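Local coordinates for YcgJ protein (Bacillus subtilis, PDB 1XXL) that probably transfers methyl groups from S-adenosylmethionine to a substrate not yet identified, as a member of the methyltransferase superfamily, at residues 95-100 / 122-127. Residues are numbered along the deposited sequence; the frame is centred on the assembly and turned at random.
With SO4 (sulfate ion), chain D.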
ATOM      1  N   TYR A  95       0.884  -1.080   0.921  1.00 13.32           N
ATOM      2  CA  TYR A  95       1.279   0.279   1.267  1.00 13.91           C
ATOM      3  C   TYR A  95       2.041   0.990   0.153  1.00 14.63           C
ATOM      4  O   TYR A  95       3.000   1.714   0.397  1.00 15.71           O
ATOM      5  CB  TYR A  95       2.051   0.309   2.604  1.00 14.08           C
ATOM      6  CG  TYR A  95       1.230  -0.181   3.792  1.00 12.84           C
ATOM      7  CD1 TYR A  95       0.076   0.488   4.193  1.00 13.22           C
ATOM      8  CD2 TYR A  95       1.623  -1.300   4.523  1.00 14.18           C
ATOM      9  CE1 TYR A  95      -0.667   0.066   5.306  1.00 13.45           C
ATOM     10  CE2 TYR A  95       0.870  -1.755   5.639  1.00 14.13           C
ATOM     11  CZ  TYR A  95      -0.263  -1.066   6.023  1.00 13.38           C
ATOM     12  OH  TYR A  95      -0.999  -1.502   7.087  1.00 12.55           O
ATOM     13  N   ALA A  96       1.595   0.797  -1.085  1.00 14.57           N
ATOM     14  CA  ALA A  96       2.245   1.424  -2.230  1.00 14.19           C
ATOM     15  C   ALA A  96       1.345   2.388  -2.999  1.00 14.01           C
ATOM     16  O   ALA A  96       1.838   3.328  -3.591  1.00 14.11           O
ATOM     17  CB  ALA A  96       2.761   0.338  -3.174  1.00 14.35           C
ATOM     18  N   ALA A  97       0.041   2.139  -3.023  1.00 14.13           N
ATOM     19  CA  ALA A  97      -0.886   2.922  -3.871  1.00 14.39           C
ATOM     20  C   ALA A  97      -0.863   4.427  -3.610  1.00 14.32           C
ATOM     21  O   ALA A  97      -1.041   5.226  -4.546  1.00 13.62           O
ATOM     22  CB  ALA A  97      -2.296   2.403  -3.738  1.00 13.98           C
ATOM     23  N   HIS A  98      -0.654   4.816  -2.354  1.00 14.20           N
ATOM     24  CA  HIS A  98      -0.593   6.243  -2.023  1.00 15.28           C
ATOM     25  C   HIS A  98       0.568   6.986  -2.691  1.00 14.63           C
ATOM     26  O   HIS A  98       0.587   8.212  -2.699  1.00 14.06           O
ATOM     27  CB  HIS A  98      -0.611   6.489  -0.498  1.00 15.14           C
ATOM     28  CG  HIS A  98       0.523   5.861   0.249  1.00 16.45           C
ATOM     29  ND1 HIS A  98       0.437   4.605   0.819  1.00 17.65           N
ATOM     30  CD2 HIS A  98       1.753   6.337   0.568  1.00 18.10           C
ATOM     31  CE1 HIS A  98       1.578   4.329   1.429  1.00 18.32           C
ATOM     32  NE2 HIS A  98       2.395   5.359   1.282  1.00 16.50           N
ATOM     33  N   HIS A  99       1.514   6.242  -3.254  1.00 15.41           N
ATOM     34  CA  HIS A  99       2.630   6.803  -4.012  1.00 16.87           C
ATOM     35  C   HIS A  99       2.412   6.805  -5.530  1.00 17.03           C
ATOM     36  O   HIS A  99       3.238   7.345  -6.240  1.00 17.03           O
ATOM     37  CB  HIS A  99       3.914   6.016  -3.738  1.00 18.35           C
ATOM     38  CG  HIS A  99       4.474   6.218  -2.371  1.00 20.55           C
ATOM     39  ND1 HIS A  99       4.944   5.174  -1.604  1.00 26.00           N
ATOM     40  CD2 HIS A  99       4.641   7.341  -1.632  1.00 24.19           C
ATOM     41  CE1 HIS A  99       5.383   5.650  -0.449  1.00 27.57           C
ATOM     42  NE2 HIS A  99       5.200   6.963  -0.438  1.00 26.36           N
ATOM     43  N   PHE A 100       1.329   6.211  -6.031  1.00 17.10           N
ATOM     44  CA  PHE A 100       1.074   6.174  -7.477  1.00 18.09           C
ATOM     45  C   PHE A 100       0.815   7.580  -8.006  1.00 17.96           C
ATOM     46  O   PHE A 100       0.063   8.309  -7.416  1.00 18.33           O
ATOM     47  CB  PHE A 100      -0.169   5.330  -7.818  1.00 18.14           C
ATOM     48  CG  PHE A 100      -0.040   3.866  -7.550  1.00 18.07           C
ATOM     49  CD1 PHE A 100       1.170   3.275  -7.252  1.00 19.11           C
ATOM     50  CD2 PHE A 100      -1.154   3.070  -7.618  1.00 19.21           C
ATOM     51  CE1 PHE A 100       1.243   1.915  -7.034  1.00 19.13           C
ATOM     52  CE2 PHE A 100      -1.079   1.711  -7.400  1.00 19.38           C
ATOM     53  CZ  PHE A 100       0.125   1.141  -7.120  1.00 19.70           C
ATOM     54  N   LEU A 122      -5.038  -5.558  -2.084  1.00  9.82           N
ATOM     55  CA  LEU A 122      -4.600  -4.200  -1.902  1.00 10.25           C
ATOM     56  C   LEU A 122      -4.633  -3.851  -0.430  1.00 10.01           C
ATOM     57  O   LEU A 122      -5.698  -3.894   0.184  1.00  9.21           O
ATOM     58  CB  LEU A 122      -5.536  -3.292  -2.705  1.00  9.72           C
ATOM     59  CG  LEU A 122      -5.450  -1.800  -2.499  1.00 11.16           C
ATOM     60  CD1 LEU A 122      -4.129  -1.287  -3.019  1.00 11.58           C
ATOM     61  CD2 LEU A 122      -6.630  -1.106  -3.191  1.00 12.43           C
ATOM     62  N   VAL A 123      -3.461  -3.538   0.131  1.00  9.25           N
ATOM     63  CA  VAL A 123      -3.359  -2.999   1.467  1.00  9.48           C
ATOM     64  C   VAL A 123      -2.855  -1.577   1.380  1.00  9.69           C
ATOM     65  O   VAL A 123      -1.838  -1.305   0.740  1.00  9.39           O
ATOM     66  CB  VAL A 123      -2.400  -3.852   2.402  1.00 10.01           C
ATOM     67  CG1 VAL A 123      -2.079  -3.118   3.710  1.00  9.73           C
ATOM     68  CG2 VAL A 123      -3.037  -5.150   2.685  1.00  9.78           C
ATOM     69  N   ASP A 124      -3.580  -0.669   2.015  1.00 10.20           N
ATOM     70  CA  ASP A 124      -3.083   0.666   2.184  1.00 10.49           C
ATOM     71  C   ASP A 124      -3.802   1.331   3.336  1.00 10.06           C
ATOM     72  O   ASP A 124      -4.786   0.827   3.849  1.00  9.41           O
ATOM     73  CB  ASP A 124      -3.220   1.484   0.870  1.00 11.17           C
ATOM     74  CG  ASP A 124      -2.101   2.525   0.698  1.00 13.03           C
ATOM     75  OD1 ASP A 124      -2.030   3.108  -0.407  1.00 15.11           O
ATOM     76  OD2 ASP A 124      -1.311   2.774   1.657  1.00 11.29           O
ATOM     77  N   HIS A 125      -3.286   2.465   3.769  1.00 10.17           N
ATOM     78  CA  HIS A 125      -4.090   3.315   4.610  1.00 11.08           C
ATOM     79  C   HIS A 125      -4.975   4.169   3.681  1.00 11.08           C
ATOM     80  O   HIS A 125      -4.689   4.315   2.491  1.00 12.14           O
ATOM     81  CB  HIS A 125      -3.294   4.120   5.650  1.00 11.56           C
ATOM     82  CG  HIS A 125      -1.979   4.618   5.175  1.00 13.19           C
ATOM     83  ND1 HIS A 125      -1.829   5.840   4.568  1.00 14.98           N
ATOM     84  CD2 HIS A 125      -0.742   4.068   5.238  1.00 16.88           C
ATOM     85  CE1 HIS A 125      -0.555   6.021   4.261  1.00 17.24           C
ATOM     86  NE2 HIS A 125       0.124   4.956   4.651  1.00 17.84           N
ATOM     87  N   TYR A 126      -6.096   4.620   4.206  1.00 10.37           N
ATOM     88  CA  TYR A 126      -7.089   5.290   3.393  1.00 10.79           C
ATOM     89  C   TYR A 126      -7.600   6.562   4.069  1.00 10.88           C
ATOM     90  O   TYR A 126      -7.472   6.738   5.267  1.00 11.35           O
ATOM     91  CB  TYR A 126      -8.227   4.316   3.074  1.00  9.75           C
ATOM     92  CG  TYR A 126      -9.015   3.805   4.265  1.00  9.28           C
ATOM     93  CD1 TYR A 126      -8.674   2.621   4.904  1.00  8.52           C
ATOM     94  CD2 TYR A 126     -10.097   4.510   4.743  1.00  6.82           C
ATOM     95  CE1 TYR A 126      -9.417   2.142   5.972  1.00  7.99           C
ATOM     96  CE2 TYR A 126     -10.815   4.064   5.801  1.00  8.83           C
ATOM     97  CZ  TYR A 126     -10.477   2.874   6.421  1.00  8.88           C
ATOM     98  OH  TYR A 126     -11.202   2.457   7.499  1.00 10.54           O
ATOM     99  N   ALA A 127      -8.187   7.430   3.258  1.00 12.25           N
ATOM    100  CA  ALA A 127      -8.820   8.667   3.695  1.00 11.92           C
ATOM    101  C   ALA A 127     -10.241   8.367   4.168  1.00 12.37           C
ATOM    102  O   ALA A 127     -10.986   7.662   3.489  1.00 12.57           O
ATOM    103  CB  ALA A 127      -8.876   9.642   2.534  1.00 12.11           C
TER
HETATM  104  S   SO4 D 404       0.427  -3.854   9.415  1.00 19.87           S
HETATM  105  O1  SO4 D 404      -0.977  -4.027   9.681  1.00 21.96           O
HETATM  106  O2  SO4 D 404       1.041  -5.102   8.941  1.00 17.03           O
HETATM  107  O3  SO4 D 404       1.073  -3.416  10.602  1.00 24.82           O
HETATM  108  O4  SO4 D 404       0.597  -2.781   8.503  1.00 24.69           O
HETATM  109  O   HOH W   1      -1.076  -0.136  -1.571  1.00 14.06           O
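Asp124 OD2 is gripped by two donors, His98 ND1 across the contact at 2.7 Å and the backbone N of the next residue, His125 N to Asp124 OD2 being 2.9 Å. The first comes in on the syn lone pair, with OD2 only 13° out of the imidazole plane; the second arrives from above the carboxylate plane. Asp124 OD1 accepts two weak hydrogen bonds, from His98 N at 2.9 Å and from His98 ND1, making the latter bifurcated over both oxygens.

In His98, chi1 of 60° swings the ring toward strand 118-125, and chi2 of -93° presents its ND1 edge to the carboxylate. The same ring makes an offset stack with His125, whose NE2 lies 3.6 Å from His98 CE1 and whose ND1 hydrogen-bonds to Glu151 OE1. Tyr95 meets His125 rim to rim, completing an aromatic cluster, while Val123 CG1 makes a CH-pi contact with one tyrosine face, 3.8 Å from the centroid of the Tyr95 ring.

Tyr95 N donates a hydrogen bond to Val123 O at 2.7 Å, and a water links that carbonyl to Ala96 N. These bonds tie the loop leaving strand 88-94 to its parallel neighbour, strand 118-125, in the Rossmann-like methyltransferase sheet; Tyr95 lies near Arg94 and Ala96 near Gly29, both S-adenosylmethionine-binding residues. Strand 222-236 pairs antiparallel with 118-125, Trp157 of helix 154-163 touches Ala97 and Leu122, and helix 131-144 reaches His125 through Asn141.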